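Local coordinates for periplasmic beta-glucosidase (Pseudomonas aeruginosa, PDB 6R5V), which probably hydrolyses terminal, non-reducing beta-D-glucosyl residues, releasing beta-D-glucose, as a periplasmic member of glycosyl hydrolase family 3, at residues A[76-81]-A[117-122]. The protein carries 1 engineered substitution. Residues are numbered along the deposited sequence; the frame is centred on the assembly and turned at random. Where two conformers were deposited one is given.
Sequences HAYDVA and DGLDMS. With XYP (beta-D-xylopyranose), chain C.
A77 and M121 pair in parallel register where two adjacent barrel strands run together, and the backbone N of Y78 donates to M121 O at 3.1 Å. One step earlier, H76 O accepts a firm bond from D120 N (2.8 Å) and a weak one from M121 N. The side chain of D120 closes this end: its OD2 turns the anti lone pair to the backbone N of H76, 2.8 Å away. At the other end S122, paired with Y78 and with OG anti to its backbone N (chi1 -177°), extends that hydroxyl to the loop that follows and donates to V80 O at 2.7 Å, tying the turn after the strand to its neighbour.

One apolar contact lies on each side of the pair. A77 CB meets M121 CB at 3.9 Å on one; on the other, the L119 branch CD1 lies 3.7 Å from Y78 CB, the two side chains at a slant to each other. Looser than this close pairing is the H76 end, where a single water in the ring plane lies 3.0 Å from H76 ND1 and donates to D120 OD2. The first side-chain bond of D79 points away from the 117-122 segment, and in the conformer given its OD1 accepts a hydrogen bond from O3 of a beta-D-xylopyranose.

Strands 75-78 and 121-122 belong to the eight-stranded parallel TIM-type barrel, between strands 48-50 and 172-178. The Schellman motif at G118 ends helix 100-116, which packs on V80 and L119, while helix 55-65 touches H76 and L119.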
ATOM      1  N   HIS A  76       2.819 -38.511  -4.658  1.00 13.16           N
ATOM      2  CA  HIS A  76       1.624 -37.853  -5.221  1.00 13.96           C
ATOM      3  C   HIS A  76       1.193 -36.728  -4.296  1.00 13.95           C
ATOM      4  O   HIS A  76       1.108 -36.978  -3.060  1.00 12.71           O
ATOM      5  CB  HIS A  76       0.491 -38.840  -5.439  1.00 15.21           C
ATOM      6  CG  HIS A  76       0.734 -39.720  -6.606  1.00 17.84           C
ATOM      7  ND1 HIS A  76       1.570 -40.818  -6.543  1.00 18.72           N
ATOM      8  CD2 HIS A  76       0.262 -39.662  -7.874  1.00 18.62           C
ATOM      9  CE1 HIS A  76       1.618 -41.389  -7.740  1.00 20.11           C
ATOM     10  NE2 HIS A  76       0.794 -40.723  -8.562  1.00 18.23           N
ATOM     11  N   ALA A  77       1.019 -35.535  -4.873  1.00 13.32           N
ATOM     12  CA  ALA A  77       0.638 -34.336  -4.092  1.00 13.25           C
ATOM     13  C   ALA A  77      -0.693 -33.757  -4.571  1.00 13.60           C
ATOM     14  O   ALA A  77      -1.159 -34.021  -5.688  1.00 13.60           O
ATOM     15  CB  ALA A  77       1.750 -33.312  -4.118  1.00 12.71           C
ATOM     16  N   TYR A  78      -1.255 -32.928  -3.703  1.00 14.35           N
ATOM     17  CA  TYR A  78      -2.515 -32.202  -3.993  1.00 14.11           C
ATOM     18  C   TYR A  78      -2.598 -30.991  -3.081  1.00 15.55           C
ATOM     19  O   TYR A  78      -1.771 -30.866  -2.209  1.00 15.58           O
ATOM     20  CB  TYR A  78      -3.694 -33.103  -3.740  1.00 14.55           C
ATOM     21  CG  TYR A  78      -5.014 -32.676  -4.330  1.00 14.04           C
ATOM     22  CD1 TYR A  78      -5.131 -32.121  -5.592  1.00 15.17           C
ATOM     23  CD2 TYR A  78      -6.168 -32.969  -3.635  1.00 14.79           C
ATOM     24  CE1 TYR A  78      -6.363 -31.772  -6.125  1.00 16.05           C
ATOM     25  CE2 TYR A  78      -7.407 -32.695  -4.174  1.00 15.67           C
ATOM     26  CZ  TYR A  78      -7.509 -32.093  -5.414  1.00 16.48           C
ATOM     27  OH  TYR A  78      -8.765 -31.881  -5.891  1.00 19.30           O
ATOM     28  N   ASP A  79      -3.545 -30.111  -3.377  1.00 17.56           N
ATOM     29  CA  ASP A  79      -3.795 -28.861  -2.615  0.50 17.41           C
ATOM     30  C   ASP A  79      -4.914 -29.185  -1.616  1.00 17.52           C
ATOM     31  O   ASP A  79      -6.066 -28.864  -1.900  1.00 16.67           O
ATOM     32  CB  ASP A  79      -4.145 -27.711  -3.568  0.50 18.29           C
ATOM     33  CG  ASP A  79      -2.985 -27.092  -4.344  0.50 18.89           C
ATOM     34  OD1 ASP A  79      -2.094 -26.512  -3.713  0.50 19.09           O
ATOM     35  OD2 ASP A  79      -3.008 -27.139  -5.566  0.50 17.67           O
ATOM     36  N   VAL A  80      -4.571 -29.845  -0.540  1.00 16.64           N
ATOM     37  CA  VAL A  80      -5.512 -30.150   0.544  1.00 18.64           C
ATOM     38  C   VAL A  80      -5.286 -29.022   1.542  1.00 21.90           C
ATOM     39  O   VAL A  80      -4.322 -29.078   2.315  1.00 23.85           O
ATOM     40  CB  VAL A  80      -5.284 -31.556   1.112  1.00 19.84           C
ATOM     41  CG1 VAL A  80      -6.277 -31.865   2.193  1.00 18.89           C
ATOM     42  CG2 VAL A  80      -5.380 -32.613   0.026  1.00 20.14           C
ATOM     43  N   ALA A  81      -6.028 -27.944   1.342  1.00 18.17           N
ATOM     44  CA  ALA A  81      -5.811 -26.650   2.006  1.00 17.45           C
ATOM     45  C   ALA A  81      -6.649 -26.600   3.279  1.00 14.68           C
ATOM     46  O   ALA A  81      -6.128 -26.201   4.322  1.00 17.90           O
ATOM     47  CB  ALA A  81      -6.141 -25.551   1.020  1.00 15.80           C
ATOM     48  N   ASP A 117      -6.926 -41.881   0.184  1.00 17.07           N
ATOM     49  CA  ASP A 117      -7.048 -41.896  -1.296  1.00 17.12           C
ATOM     50  C   ASP A 117      -5.682 -42.076  -1.982  1.00 16.35           C
ATOM     51  O   ASP A 117      -5.659 -42.120  -3.221  1.00 15.41           O
ATOM     52  CB  ASP A 117      -7.728 -40.622  -1.794  1.00 17.34           C
ATOM     53  CG  ASP A 117      -9.214 -40.560  -1.474  1.00 18.05           C
ATOM     54  OD1 ASP A 117      -9.830 -41.654  -1.242  1.00 19.79           O
ATOM     55  OD2 ASP A 117      -9.753 -39.452  -1.497  1.00 15.06           O
ATOM     56  N   GLY A 118      -4.593 -42.187  -1.229  1.00 15.77           N
ATOM     57  CA  GLY A 118      -3.288 -42.530  -1.813  1.00 17.43           C
ATOM     58  C   GLY A 118      -2.322 -41.370  -1.911  1.00 15.53           C
ATOM     59  O   GLY A 118      -1.164 -41.600  -2.327  1.00 15.89           O
ATOM     60  N   LEU A 119      -2.732 -40.161  -1.508  1.00 15.10           N
ATOM     61  CA  LEU A 119      -1.857 -38.969  -1.581  1.00 14.95           C
ATOM     62  C   LEU A 119      -0.799 -39.008  -0.474  1.00 14.33           C
ATOM     63  O   LEU A 119      -1.101 -39.431   0.666  1.00 14.63           O
ATOM     64  CB  LEU A 119      -2.749 -37.729  -1.467  1.00 15.86           C
ATOM     65  CG  LEU A 119      -3.566 -37.454  -2.719  1.00 15.12           C
ATOM     66  CD1 LEU A 119      -4.683 -36.474  -2.441  1.00 15.68           C
ATOM     67  CD2 LEU A 119      -2.676 -36.939  -3.854  1.00 15.05           C
ATOM     68  N   ASP A 120       0.392 -38.515  -0.779  1.00 13.43           N
ATOM     69  CA  ASP A 120       1.544 -38.471   0.156  1.00 13.96           C
ATOM     70  C   ASP A 120       1.796 -37.056   0.684  1.00 13.59           C
ATOM     71  O   ASP A 120       2.568 -36.917   1.638  1.00 14.60           O
ATOM     72  CB  ASP A 120       2.826 -38.874  -0.550  1.00 14.39           C
ATOM     73  CG  ASP A 120       2.747 -40.226  -1.230  1.00 15.34           C
ATOM     74  OD1 ASP A 120       2.524 -41.188  -0.512  1.00 17.10           O
ATOM     75  OD2 ASP A 120       2.852 -40.291  -2.480  1.00 14.88           O
ATOM     76  N   MET A 121       1.321 -36.033  -0.027  1.00 14.25           N
ATOM     77  CA  MET A 121       1.763 -34.647   0.249  1.00 13.44           C
ATOM     78  C   MET A 121       0.616 -33.678  -0.029  1.00 13.39           C
ATOM     79  O   MET A 121      -0.167 -33.873  -0.981  1.00 11.42           O
ATOM     80  CB  MET A 121       2.983 -34.301  -0.602  1.00 14.27           C
ATOM     81  CG  MET A 121       3.454 -32.845  -0.452  1.00 15.11           C
ATOM     82  SD  MET A 121       4.809 -32.438  -1.600  1.00 15.61           S
ATOM     83  CE  MET A 121       6.151 -33.345  -0.864  1.00 15.67           C
ATOM     84  N   SER A 122       0.524 -32.659   0.806  1.00 12.73           N
ATOM     85  CA  SER A 122      -0.335 -31.497   0.514  1.00 14.16           C
ATOM     86  C   SER A 122       0.500 -30.243   0.326  1.00 13.22           C
ATOM     87  O   SER A 122       1.471 -29.994   1.124  1.00 12.65           O
ATOM     88  CB  SER A 122      -1.338 -31.226   1.582  1.00 14.92           C
ATOM     89  OG  SER A 122      -2.165 -30.124   1.167  1.00 14.84           O
TER
HETATM   90  C1  XYP C   2      -1.263 -23.284  -7.953  1.00 46.74           C
HETATM   91  C2  XYP C   2      -0.574 -24.351  -7.072  1.00 45.20           C
HETATM   92  C3  XYP C   2      -0.922 -24.079  -5.597  1.00 43.34           C
HETATM   93  C4  XYP C   2      -0.425 -22.678  -5.258  1.00 38.49           C
HETATM   94  C5  XYP C   2      -0.977 -21.620  -6.210  1.00 38.18           C
HETATM   95  O2  XYP C   2      -0.941 -25.654  -7.571  1.00 45.31           O
HETATM   96  O3  XYP C   2      -0.339 -24.948  -4.616  1.00 38.92           O
HETATM   97  O4  XYP C   2      -0.829 -22.378  -3.933  1.00 29.85           O
HETATM   98  O5  XYP C   2      -0.890 -21.939  -7.592  1.00 46.80           O
HETATM   99  O   HOH W   1       2.584 -42.260  -4.168  1.00 21.25           O